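Local coordinates for protein DMATS type aromatic prenyltransferase (Micromonospora olivasterospora, PDB 6ZRY) that probably transfers a dimethylallyl group to the indole ring of tryptophan, as a bacterial 6-dimethylallyl tryptophan synthase with the ABBA-barrel fold, at residues Glu71-Glu80 with Phe129-Ser139; Gln207-His217 with Pro257-Glu266. All coordinates share one frame; numbering follows the deposited sequence.

Overall arrangement
Both contacts are pairs of neighbouring antiparallel strands in the single curled sheet that forms the barrel of this prenyltransferase, with helices packed around its outside. They come in series along the chain: contact 1 (71-80 with 129-139) is complete before contact 2 (207-217 with 257-266) begins. One way round the sheet, strands 141-149 and 193-201 stand between them, linking strand 131-138 to strand 209-220. The centres of the two contacts lie about 16 Å apart and their nearest atoms about 6 Å, without touching. Each turns one face to the barrel interior, where Leu78 and Trp132 of contact 1 touch the bound tryptophan and Val259 of contact 2 comes within about 4 Å of it.

Contact 1. Residues Glu71-Glu80 with Phe129-Ser139; sequences EPPTLRILGE and FAMWCSLVFRS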
loop_
_atom_site.group_PDB
_atom_site.type_symbol
_atom_site.label_atom_id
_atom_site.label_comp_id
_atom_site.label_asym_id
_atom_site.label_seq_id
_atom_site.Cartn_x
_atom_site.Cartn_y
_atom_site.Cartn_z
ATOM N N GLU A 71 -15.508 -12.738 6.512
ATOM C CA GLU A 71 -15.709 -12.039 5.207
ATOM C C GLU A 71 -14.713 -12.635 4.213
ATOM O O GLU A 71 -13.575 -12.908 4.584
ATOM C CB GLU A 71 -15.532 -10.520 5.358
ATOM C CG GLU A 71 -15.529 -9.760 4.023
ATOM C CD GLU A 71 -15.451 -8.242 4.112
ATOM O OE1 GLU A 71 -15.573 -7.565 3.035
ATOM O OE2 GLU A 71 -15.265 -7.730 5.243
ATOM N N PRO A 72 -15.092 -12.883 2.934
ATOM C CA PRO A 72 -14.160 -13.470 1.973
ATOM C C PRO A 72 -12.955 -12.543 1.811
ATOM O O PRO A 72 -13.041 -11.388 2.169
ATOM C CB PRO A 72 -14.970 -13.595 0.679
ATOM C CG PRO A 72 -16.422 -13.542 1.147
ATOM C CD PRO A 72 -16.418 -12.651 2.363
ATOM N N PRO A 73 -11.797 -13.007 1.312
ATOM C CA PRO A 73 -10.629 -12.131 1.190
ATOM C C PRO A 73 -10.841 -10.967 0.210
ATOM O O PRO A 73 -11.542 -11.116 -0.755
ATOM C CB PRO A 73 -9.508 -13.054 0.685
ATOM C CG PRO A 73 -9.995 -14.449 1.051
ATOM C CD PRO A 73 -11.504 -14.378 0.900
ATOM N N THR A 74 -10.199 -9.847 0.492
ATOM C CA THR A 74 -10.212 -8.643 -0.339
ATOM C C THR A 74 -8.929 -8.625 -1.186
ATOM O O THR A 74 -7.855 -8.709 -0.625
ATOM C CB THR A 74 -10.367 -7.390 0.512
ATOM O OG1 THR A 74 -11.595 -7.466 1.242
ATOM C CG2 THR A 74 -10.360 -6.129 -0.318
ATOM N N LEU A 75 -9.065 -8.467 -2.490
ATOM C CA LEU A 75 -7.909 -8.365 -3.419
ATOM C C LEU A 75 -7.714 -6.885 -3.744
ATOM O O LEU A 75 -8.711 -6.186 -3.980
ATOM C CB LEU A 75 -8.252 -9.243 -4.627
ATOM C CG LEU A 75 -7.339 -9.248 -5.840
ATOM C CD1 LEU A 75 -5.906 -9.602 -5.477
ATOM C CD2 LEU A 75 -7.889 -10.242 -6.859
ATOM N N ARG A 76 -6.478 -6.411 -3.730
ATOM C CA ARG A 76 -6.181 -5.005 -4.079
ATOM C C ARG A 76 -4.983 -4.946 -5.026
ATOM O O ARG A 76 -4.121 -5.861 -4.993
ATOM C CB ARG A 76 -5.954 -4.174 -2.818
ATOM C CG ARG A 76 -7.048 -4.336 -1.775
ATOM C CD ARG A 76 -6.722 -5.424 -0.746
ATOM N NE ARG A 76 -5.376 -5.211 -0.236
ATOM C CZ ARG A 76 -5.007 -4.171 0.545
ATOM N NH1 ARG A 76 -5.904 -3.288 0.954
ATOM N NH2 ARG A 76 -3.747 -4.039 0.929
ATOM N N ILE A 77 -4.959 -3.900 -5.836
ATOM C CA ILE A 77 -3.810 -3.524 -6.679
ATOM C C ILE A 77 -3.427 -2.118 -6.270
ATOM O O ILE A 77 -4.315 -1.243 -6.334
ATOM C CB ILE A 77 -4.154 -3.559 -8.176
ATOM C CG1 ILE A 77 -4.507 -4.965 -8.649
ATOM C CG2 ILE A 77 -2.996 -2.976 -8.949
ATOM C CD1 ILE A 77 -5.204 -5.011 -9.981
ATOM N N LEU A 78 -2.159 -1.904 -5.943
ATOM C CA LEU A 78 -1.568 -0.564 -5.791
ATOM C C LEU A 78 -0.756 -0.278 -7.041
ATOM O O LEU A 78 0.023 -1.139 -7.439
ATOM C CB LEU A 78 -0.689 -0.537 -4.540
ATOM C CG LEU A 78 0.013 0.792 -4.238
ATOM C CD1 LEU A 78 -0.983 1.835 -3.763
ATOM C CD2 LEU A 78 1.078 0.600 -3.197
ATOM N N GLY A 79 -0.880 0.895 -7.635
ATOM C CA GLY A 79 0.051 1.228 -8.717
ATOM C C GLY A 79 -0.153 2.597 -9.282
ATOM O O GLY A 79 -0.819 3.437 -8.632
ATOM N N GLU A 80 0.463 2.838 -10.441
ATOM C CA GLU A 80 0.449 4.151 -11.077
ATOM C C GLU A 80 0.443 3.961 -12.592
ATOM O O GLU A 80 0.891 2.918 -13.079
ATOM C CB GLU A 80 1.617 5.029 -10.594
ATOM C CG GLU A 80 2.990 4.493 -10.929
ATOM C CD GLU A 80 4.135 5.369 -10.447
ATOM O OE1 GLU A 80 3.916 6.579 -10.204
ATOM O OE2 GLU A 80 5.247 4.839 -10.305
ATOM N N PHE A 129 6.988 9.941 -6.573
ATOM C CA PHE A 129 5.552 9.993 -6.970
ATOM C C PHE A 129 4.858 11.209 -6.345
ATOM O O PHE A 129 5.388 11.797 -5.411
ATOM C CB PHE A 129 4.857 8.691 -6.566
ATOM C CG PHE A 129 4.443 8.618 -5.117
ATOM C CD1 PHE A 129 5.396 8.494 -4.113
ATOM C CD2 PHE A 129 3.104 8.649 -4.761
ATOM C CE1 PHE A 129 5.019 8.429 -2.787
ATOM C CE2 PHE A 129 2.724 8.586 -3.424
ATOM C CZ PHE A 129 3.678 8.458 -2.444
ATOM N N ALA A 130 3.717 11.575 -6.912
ATOM C CA ALA A 130 2.766 12.562 -6.393
ATOM C C ALA A 130 1.453 11.853 -6.053
ATOM O O ALA A 130 0.884 12.153 -4.983
ATOM C CB ALA A 130 2.570 13.672 -7.412
ATOM N N MET A 131 1.015 10.885 -6.876
ATOM C CA MET A 131 -0.299 10.209 -6.683
ATOM C C MET A 131 -0.219 8.755 -7.165
ATOM O O MET A 131 0.132 8.527 -8.344
ATOM C CB MET A 131 -1.396 10.934 -7.465
ATOM C CG MET A 131 -2.772 10.270 -7.385
ATOM S SD MET A 131 -3.982 11.091 -8.456
ATOM C CE MET A 131 -4.248 12.608 -7.541
ATOM N N TRP A 132 -0.554 7.819 -6.292
ATOM C CA TRP A 132 -0.772 6.411 -6.646
ATOM C C TRP A 132 -2.252 6.093 -6.473
ATOM O O TRP A 132 -2.973 6.869 -5.856
ATOM C CB TRP A 132 0.104 5.474 -5.810
ATOM C CG TRP A 132 1.563 5.470 -6.168
ATOM C CD1 TRP A 132 2.181 6.111 -7.197
ATOM C CD2 TRP A 132 2.599 4.825 -5.427
ATOM N NE1 TRP A 132 3.528 5.859 -7.173
ATOM C CE2 TRP A 132 3.818 5.106 -6.080
ATOM C CE3 TRP A 132 2.620 4.045 -4.270
ATOM C CZ2 TRP A 132 5.038 4.611 -5.631
ATOM C CZ3 TRP A 132 3.827 3.564 -3.813
ATOM C CH2 TRP A 132 5.026 3.852 -4.483
ATOM N N CYS A 133 -2.648 4.964 -6.995
ATOM C CA CYS A 133 -4.014 4.440 -7.077
ATOM C C CYS A 133 -4.031 3.103 -6.324
ATOM O O CYS A 133 -3.055 2.358 -6.513
ATOM C CB CYS A 133 -4.323 4.194 -8.567
ATOM S SG CYS A 133 -5.894 3.426 -8.832
ATOM N N SER A 134 -5.062 2.820 -5.522
ATOM C CA SER A 134 -5.385 1.458 -5.015
ATOM C C SER A 134 -6.767 1.053 -5.550
ATOM O O SER A 134 -7.692 1.811 -5.382
ATOM C CB SER A 134 -5.304 1.386 -3.497
ATOM O OG SER A 134 -5.535 0.084 -3.050
ATOM N N LEU A 135 -6.843 -0.091 -6.206
ATOM C CA LEU A 135 -8.086 -0.713 -6.727
ATOM C C LEU A 135 -8.458 -1.814 -5.753
ATOM O O LEU A 135 -7.561 -2.607 -5.424
ATOM C CB LEU A 135 -7.842 -1.291 -8.120
ATOM C CG LEU A 135 -7.321 -0.333 -9.192
ATOM C CD1 LEU A 135 -6.911 -1.085 -10.435
ATOM C CD2 LEU A 135 -8.348 0.700 -9.537
ATOM N N VAL A 136 -9.691 -1.819 -5.250
ATOM C CA VAL A 136 -10.100 -2.743 -4.167
ATOM C C VAL A 136 -11.239 -3.620 -4.668
ATOM O O VAL A 136 -12.275 -3.065 -5.019
ATOM C CB VAL A 136 -10.494 -1.975 -2.909
ATOM C CG1 VAL A 136 -10.887 -2.915 -1.784
ATOM C CG2 VAL A 136 -9.394 -1.006 -2.476
ATOM N N PHE A 137 -11.042 -4.933 -4.660
ATOM C CA PHE A 137 -11.972 -5.945 -5.240
ATOM C C PHE A 137 -12.432 -6.936 -4.165
ATOM O O PHE A 137 -11.624 -7.434 -3.391
ATOM C CB PHE A 137 -11.291 -6.735 -6.359
ATOM C CG PHE A 137 -10.538 -5.914 -7.367
ATOM C CD1 PHE A 137 -11.131 -4.832 -7.986
ATOM C CD2 PHE A 137 -9.237 -6.246 -7.724
ATOM C CE1 PHE A 137 -10.440 -4.095 -8.937
ATOM C CE2 PHE A 137 -8.558 -5.518 -8.685
ATOM C CZ PHE A 137 -9.153 -4.439 -9.278
ATOM N N ARG A 138 -13.712 -7.256 -4.160
ATOM C CA ARG A 138 -14.284 -8.290 -3.256
ATOM C C ARG A 138 -15.374 -9.029 -3.994
ATOM O O ARG A 138 -15.883 -8.471 -4.996
ATOM C CB ARG A 138 -14.889 -7.683 -1.992
ATOM C CG ARG A 138 -14.137 -6.476 -1.466
ATOM C CD ARG A 138 -14.894 -5.774 -0.368
ATOM N NE ARG A 138 -14.204 -4.570 0.069
ATOM C CZ ARG A 138 -14.695 -3.685 0.936
ATOM N NH1 ARG A 138 -15.900 -3.857 1.472
ATOM N NH2 ARG A 138 -13.972 -2.625 1.265
ATOM N N SER A 139 -15.698 -10.239 -3.528
ATOM C CA SER A 139 -16.948 -10.951 -3.877
ATOM C C SER A 139 -18.116 -10.051 -3.461
ATOM O O SER A 139 -18.083 -9.518 -2.340
ATOM C CB SER A 139 -17.017 -12.335 -3.230
ATOM O OG SER A 139 -16.892 -12.246 -1.816
HETATM O O HOH W 1 -13.633 -11.865 -2.130
HETATM O O HOH W 2 6.817 5.837 -8.364
HETATM O O HOH W 3 2.116 8.519 -10.652
#
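Glu80 OE1 sits at the edge of the Trp132 indole, 3.1 Å from NE1, and a water in the ring plane there donates to Glu80 OE2 and accepts only weakly from NE1. Phe129 CD2, from the same segment as Trp132, lies over one face, displaced toward the rim. Leu78 CD2 approaches the six-membered part of the indole obliquely, 3.9 Å from CE3. Trp132 belongs to the tryptophan pocket, and these groups cluster at one end of an antiparallel strand pair in the ABBA barrel. The Phe137 ring, on the other face of the sheet, receives Ile77 CD1 at its edge, in the ring plane, 3.6 Å from CE2. CG of Phe137 lies beside its own backbone N (chi1 -47°), which swings the ring along the sheet to Leu75 and Ile77; helix 26-36 covers this face. Six backbone bonds tie Leu75 to Phe137, Ile77 to Leu135 and Gly79 to Cys133, the shortest being Phe137 N to Leu75 O at 2.7 Å. The Glu80 carboxylate stands 72° from the indole plane, and Ser52 holds its OE2. At the far end Arg138 runs alongside Thr74, its NH1 4.0 Å from Glu71 OE1; that oxygen lies well out of the guanidinium plane, and the salt bridge of Arg138 goes to Glu144 instead. A water accepts from Ser139 N and donates to Pro73 O at 2.6 Å.

Contact 2. Residues Gln207-His217 with Pro257-Glu266; sequences QARVKLYLTHH and PLVGSYTFTE
Strands 209-216 and 258-265 run antiparallel, 4.5 Å apart at closest approach with their directions 158° apart; paired backbone bonds join Val210-Phe264, Leu212-Tyr262 and Leu214-Gly260, and beyond them His216 N still reaches Leu258 O while a water bridges His216 O and Leu258 N. They are adjacent staves of the ABBA barrel, and the side chains alternate between its interior and the helices outside. On the interior face Ser261 CB sits almost exactly over the centre of the Tyr213 ring, a CH-pi contact with CB 3.7 Å from the centroid and 7° off the ring normal. Val259 CG1 meets the same ring at its edge, 4.1 Å from CD2. The two hydroxyls are held by other strands, Tyr213 OH by Tyr148 and Ser261 OG by Tyr277, while Phe197 of the tryptophan pocket stacks edge-to-face with Tyr213.

Toward helices 174-182 and 221-228 the packing is aromatic on aliphatic. With its CG anti to the carbonyl carbon (chi1 -56°), the Phe264 side chain reaches across to Leu212, whose CB lies 3.6 Å from CE2 and whose CD2 touches the ring edge in plane. Leu214 crosses Tyr262 at about a right angle, CD2 3.9 Å from CE1. A water links Tyr262 OH to His216 NE2, and Asp193 takes the ND1 of that imidazole, so both of its nitrogens have polar partners.

At one end Thr215 CG2 is pressed against Pro257 CG at 3.3 Å, tighter than usual for two carbons. At the other, the Thr263 methyl CG2 lies over one face of the Arg209 guanidinium, toward its rim, and Glu266 OE1 accepts from Ala208 N at 2.6 Å on its anti side, slightly out of the carboxylate plane.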
loop_
_atom_site.group_PDB
_atom_site.type_symbol
_atom_site.label_atom_id
_atom_site.label_comp_id
_atom_site.label_asym_id
_atom_site.label_seq_id
_atom_site.Cartn_x
_atom_site.Cartn_y
_atom_site.Cartn_z
ATOM N N GLN A 207 -18.688 10.600 5.972
ATOM C CA GLN A 207 -17.820 11.469 6.804
ATOM C C GLN A 207 -16.389 11.458 6.245
ATOM O O GLN A 207 -16.017 10.512 5.507
ATOM C CB GLN A 207 -17.916 11.047 8.273
ATOM C CG GLN A 207 -17.720 9.567 8.513
ATOM C CD GLN A 207 -17.915 9.188 9.959
ATOM O OE1 GLN A 207 -18.164 10.040 10.825
ATOM N NE2 GLN A 207 -17.799 7.893 10.233
ATOM N N ALA A 208 -15.636 12.507 6.525
ATOM C CA ALA A 208 -14.230 12.630 6.118
ATOM C C ALA A 208 -13.442 11.509 6.808
ATOM O O ALA A 208 -13.694 11.226 8.022
ATOM C CB ALA A 208 -13.708 14.006 6.468
ATOM N N ARG A 209 -12.531 10.902 6.082
ATOM C CA ARG A 209 -11.684 9.799 6.590
ATOM C C ARG A 209 -10.373 9.816 5.808
ATOM O O ARG A 209 -10.423 9.983 4.570
ATOM C CB ARG A 209 -12.464 8.500 6.449
ATOM C CG ARG A 209 -11.660 7.236 6.697
ATOM C CD ARG A 209 -12.579 6.035 6.535
ATOM N NE ARG A 209 -13.109 5.698 7.843
ATOM C CZ ARG A 209 -12.882 4.558 8.487
ATOM N NH1 ARG A 209 -13.401 4.372 9.691
ATOM N NH2 ARG A 209 -12.159 3.602 7.923
ATOM N N VAL A 210 -9.258 9.755 6.506
ATOM C CA VAL A 210 -7.897 9.748 5.904
ATOM C C VAL A 210 -7.086 8.639 6.567
ATOM O O VAL A 210 -7.191 8.451 7.806
ATOM C CB VAL A 210 -7.203 11.099 6.072
ATOM C CG1 VAL A 210 -5.746 11.056 5.618
ATOM C CG2 VAL A 210 -7.969 12.225 5.383
ATOM N N LYS A 211 -6.297 7.934 5.778
ATOM C CA LYS A 211 -5.313 6.993 6.300
ATOM C C LYS A 211 -3.936 7.601 6.063
ATOM O O LYS A 211 -3.600 7.840 4.899
ATOM C CB LYS A 211 -5.555 5.658 5.622
ATOM C CG LYS A 211 -5.079 4.457 6.363
ATOM C CD LYS A 211 -5.808 3.203 5.870
ATOM C CE LYS A 211 -4.956 1.965 5.870
ATOM N NZ LYS A 211 -5.739 0.775 5.430
ATOM N N LEU A 212 -3.220 7.933 7.142
ATOM C CA LEU A 212 -1.861 8.491 7.065
ATOM C C LEU A 212 -0.857 7.395 7.373
ATOM O O LEU A 212 -0.985 6.757 8.421
ATOM C CB LEU A 212 -1.734 9.651 8.048
ATOM C CG LEU A 212 -0.411 10.414 7.999
ATOM C CD1 LEU A 212 -0.248 11.178 6.700
ATOM C CD2 LEU A 212 -0.293 11.355 9.180
ATOM N N TYR A 213 0.148 7.253 6.534
ATOM C CA TYR A 213 1.213 6.248 6.720
ATOM C C TYR A 213 2.504 6.943 7.111
ATOM O O TYR A 213 2.878 7.916 6.401
ATOM C CB TYR A 213 1.445 5.471 5.438
ATOM C CG TYR A 213 0.351 4.549 4.969
ATOM C CD1 TYR A 213 -0.891 5.026 4.569
ATOM C CD2 TYR A 213 0.607 3.193 4.779
ATOM C CE1 TYR A 213 -1.875 4.186 4.080
ATOM C CE2 TYR A 213 -0.371 2.340 4.280
ATOM C CZ TYR A 213 -1.614 2.844 3.925
ATOM O OH TYR A 213 -2.591 2.044 3.405
ATOM N N LEU A 214 3.149 6.473 8.172
ATOM C CA LEU A 214 4.463 6.972 8.673
ATOM C C LEU A 214 5.497 5.871 8.452
ATOM O O LEU A 214 5.198 4.741 8.817
ATOM C CB LEU A 214 4.369 7.261 10.164
ATOM C CG LEU A 214 3.856 8.619 10.593
ATOM C CD1 LEU A 214 2.502 8.909 10.008
ATOM C CD2 LEU A 214 3.783 8.672 12.137
ATOM N N THR A 215 6.649 6.207 7.918
ATOM C CA THR A 215 7.786 5.287 7.781
ATOM C C THR A 215 8.729 5.568 8.935
ATOM O O THR A 215 9.139 6.736 9.100
ATOM C CB THR A 215 8.458 5.408 6.413
ATOM O OG1 THR A 215 7.467 5.146 5.406
ATOM C CG2 THR A 215 9.630 4.468 6.260
ATOM N N HIS A 216 9.036 4.539 9.705
ATOM C CA HIS A 216 9.888 4.598 10.905
ATOM C C HIS A 216 11.276 4.073 10.543
ATOM O O HIS A 216 11.476 2.850 10.620
ATOM C CB HIS A 216 9.247 3.788 12.043
ATOM C CG HIS A 216 7.894 4.258 12.435
ATOM N ND1 HIS A 216 7.688 5.465 13.093
ATOM C CD2 HIS A 216 6.680 3.684 12.321
ATOM C CE1 HIS A 216 6.408 5.622 13.326
ATOM N NE2 HIS A 216 5.771 4.541 12.894
ATOM N N HIS A 217 12.191 4.937 10.148
ATOM C CA HIS A 217 13.543 4.532 9.682
ATOM C C HIS A 217 14.364 3.997 10.859
ATOM O O HIS A 217 14.321 4.612 11.925
ATOM C CB HIS A 217 14.231 5.687 8.948
ATOM C CG HIS A 217 13.590 5.979 7.643
ATOM N ND1 HIS A 217 13.855 5.228 6.505
ATOM C CD2 HIS A 217 12.630 6.867 7.309
ATOM C CE1 HIS A 217 13.125 5.682 5.507
ATOM N NE2 HIS A 217 12.349 6.695 5.981
ATOM N N PRO A 257 12.304 -0.359 6.431
ATOM C CA PRO A 257 11.713 0.168 7.653
ATOM C C PRO A 257 10.297 -0.354 7.920
ATOM O O PRO A 257 9.566 -0.587 6.984
ATOM C CB PRO A 257 11.668 1.691 7.385
ATOM C CG PRO A 257 11.512 1.802 5.896
ATOM C CD PRO A 257 12.303 0.628 5.340
ATOM N N LEU A 258 9.940 -0.460 9.191
ATOM C CA LEU A 258 8.545 -0.649 9.609
ATOM C C LEU A 258 7.741 0.575 9.177
ATOM O O LEU A 258 8.286 1.710 9.203
ATOM C CB LEU A 258 8.459 -0.845 11.113
ATOM C CG LEU A 258 9.071 -2.138 11.641
ATOM C CD1 LEU A 258 9.103 -2.115 13.144
ATOM C CD2 LEU A 258 8.303 -3.350 11.147
ATOM N N VAL A 259 6.491 0.355 8.863
ATOM C CA VAL A 259 5.548 1.413 8.475
ATOM C C VAL A 259 4.301 1.242 9.301
ATOM O O VAL A 259 3.834 0.115 9.475
ATOM C CB VAL A 259 5.262 1.400 6.974
ATOM C CG1 VAL A 259 4.191 2.386 6.596
ATOM C CG2 VAL A 259 6.517 1.658 6.176
ATOM N N GLY A 260 3.791 2.332 9.808
ATOM C CA GLY A 260 2.503 2.355 10.490
ATOM C C GLY A 260 1.519 3.213 9.766
ATOM O O GLY A 260 1.929 4.265 9.247
ATOM N N SER A 261 0.254 2.837 9.772
ATOM C CA SER A 261 -0.828 3.690 9.242
ATOM C C SER A 261 -1.866 3.957 10.325
ATOM O O SER A 261 -2.061 3.113 11.208
ATOM C CB SER A 261 -1.432 3.144 7.983
ATOM O OG SER A 261 -2.243 2.037 8.252
ATOM N N TYR A 262 -2.400 5.163 10.279
ATOM C CA TYR A 262 -3.343 5.744 11.240
ATOM C C TYR A 262 -4.596 6.131 10.501
ATOM O O TYR A 262 -4.505 6.841 9.508
ATOM C CB TYR A 262 -2.682 6.955 11.910
ATOM C CG TYR A 262 -1.443 6.589 12.677
ATOM C CD1 TYR A 262 -0.196 6.497 12.061
ATOM C CD2 TYR A 262 -1.547 6.207 13.995
ATOM C CE1 TYR A 262 0.932 6.087 12.769
ATOM C CE2 TYR A 262 -0.436 5.827 14.727
ATOM C CZ TYR A 262 0.808 5.779 14.124
ATOM O OH TYR A 262 1.876 5.377 14.891
ATOM N N THR A 263 -5.738 5.690 10.964
ATOM C CA THR A 263 -7.036 6.048 10.389
ATOM C C THR A 263 -7.630 7.190 11.201
ATOM O O THR A 263 -7.886 6.985 12.390
ATOM C CB THR A 263 -7.967 4.843 10.313
ATOM O OG1 THR A 263 -7.314 3.856 9.525
ATOM C CG2 THR A 263 -9.277 5.178 9.657
ATOM N N PHE A 264 -7.806 8.339 10.557
ATOM C CA PHE A 264 -8.391 9.581 11.121
ATOM C C PHE A 264 -9.833 9.674 10.662
ATOM O O PHE A 264 -10.109 9.544 9.434
ATOM C CB PHE A 264 -7.621 10.822 10.679
ATOM C CG PHE A 264 -6.153 10.803 10.998
ATOM C CD1 PHE A 264 -5.694 10.331 12.221
ATOM C CD2 PHE A 264 -5.219 11.264 10.084
ATOM C CE1 PHE A 264 -4.337 10.343 12.531
ATOM C CE2 PHE A 264 -3.865 11.261 10.397
ATOM C CZ PHE A 264 -3.431 10.791 11.612
ATOM N N THR A 265 -10.727 9.900 11.599
ATOM C CA THR A 265 -12.170 9.998 11.328
ATOM C C THR A 265 -12.746 11.245 12.013
ATOM O O THR A 265 -12.155 11.712 13.021
ATOM C CB THR A 265 -12.847 8.684 11.731
ATOM O OG1 THR A 265 -14.140 8.744 11.141
ATOM C CG2 THR A 265 -12.896 8.474 13.232
ATOM N N GLU A 266 -13.855 11.750 11.464
ATOM C CA GLU A 266 -14.583 12.937 11.976
ATOM C C GLU A 266 -15.025 12.729 13.425
ATOM O O GLU A 266 -15.528 11.639 13.753
ATOM C CB GLU A 266 -15.834 13.172 11.158
ATOM C CG GLU A 266 -15.581 13.860 9.854
ATOM C CD GLU A 266 -16.869 14.356 9.225
ATOM O OE1 GLU A 266 -17.021 14.193 8.027
ATOM O OE2 GLU A 266 -17.728 14.884 9.972
HETATM O O HOH W 4 -15.294 6.907 9.354
HETATM O O HOH W 5 12.080 0.299 11.016
HETATM O O HOH W 6 3.483 2.948 14.244
#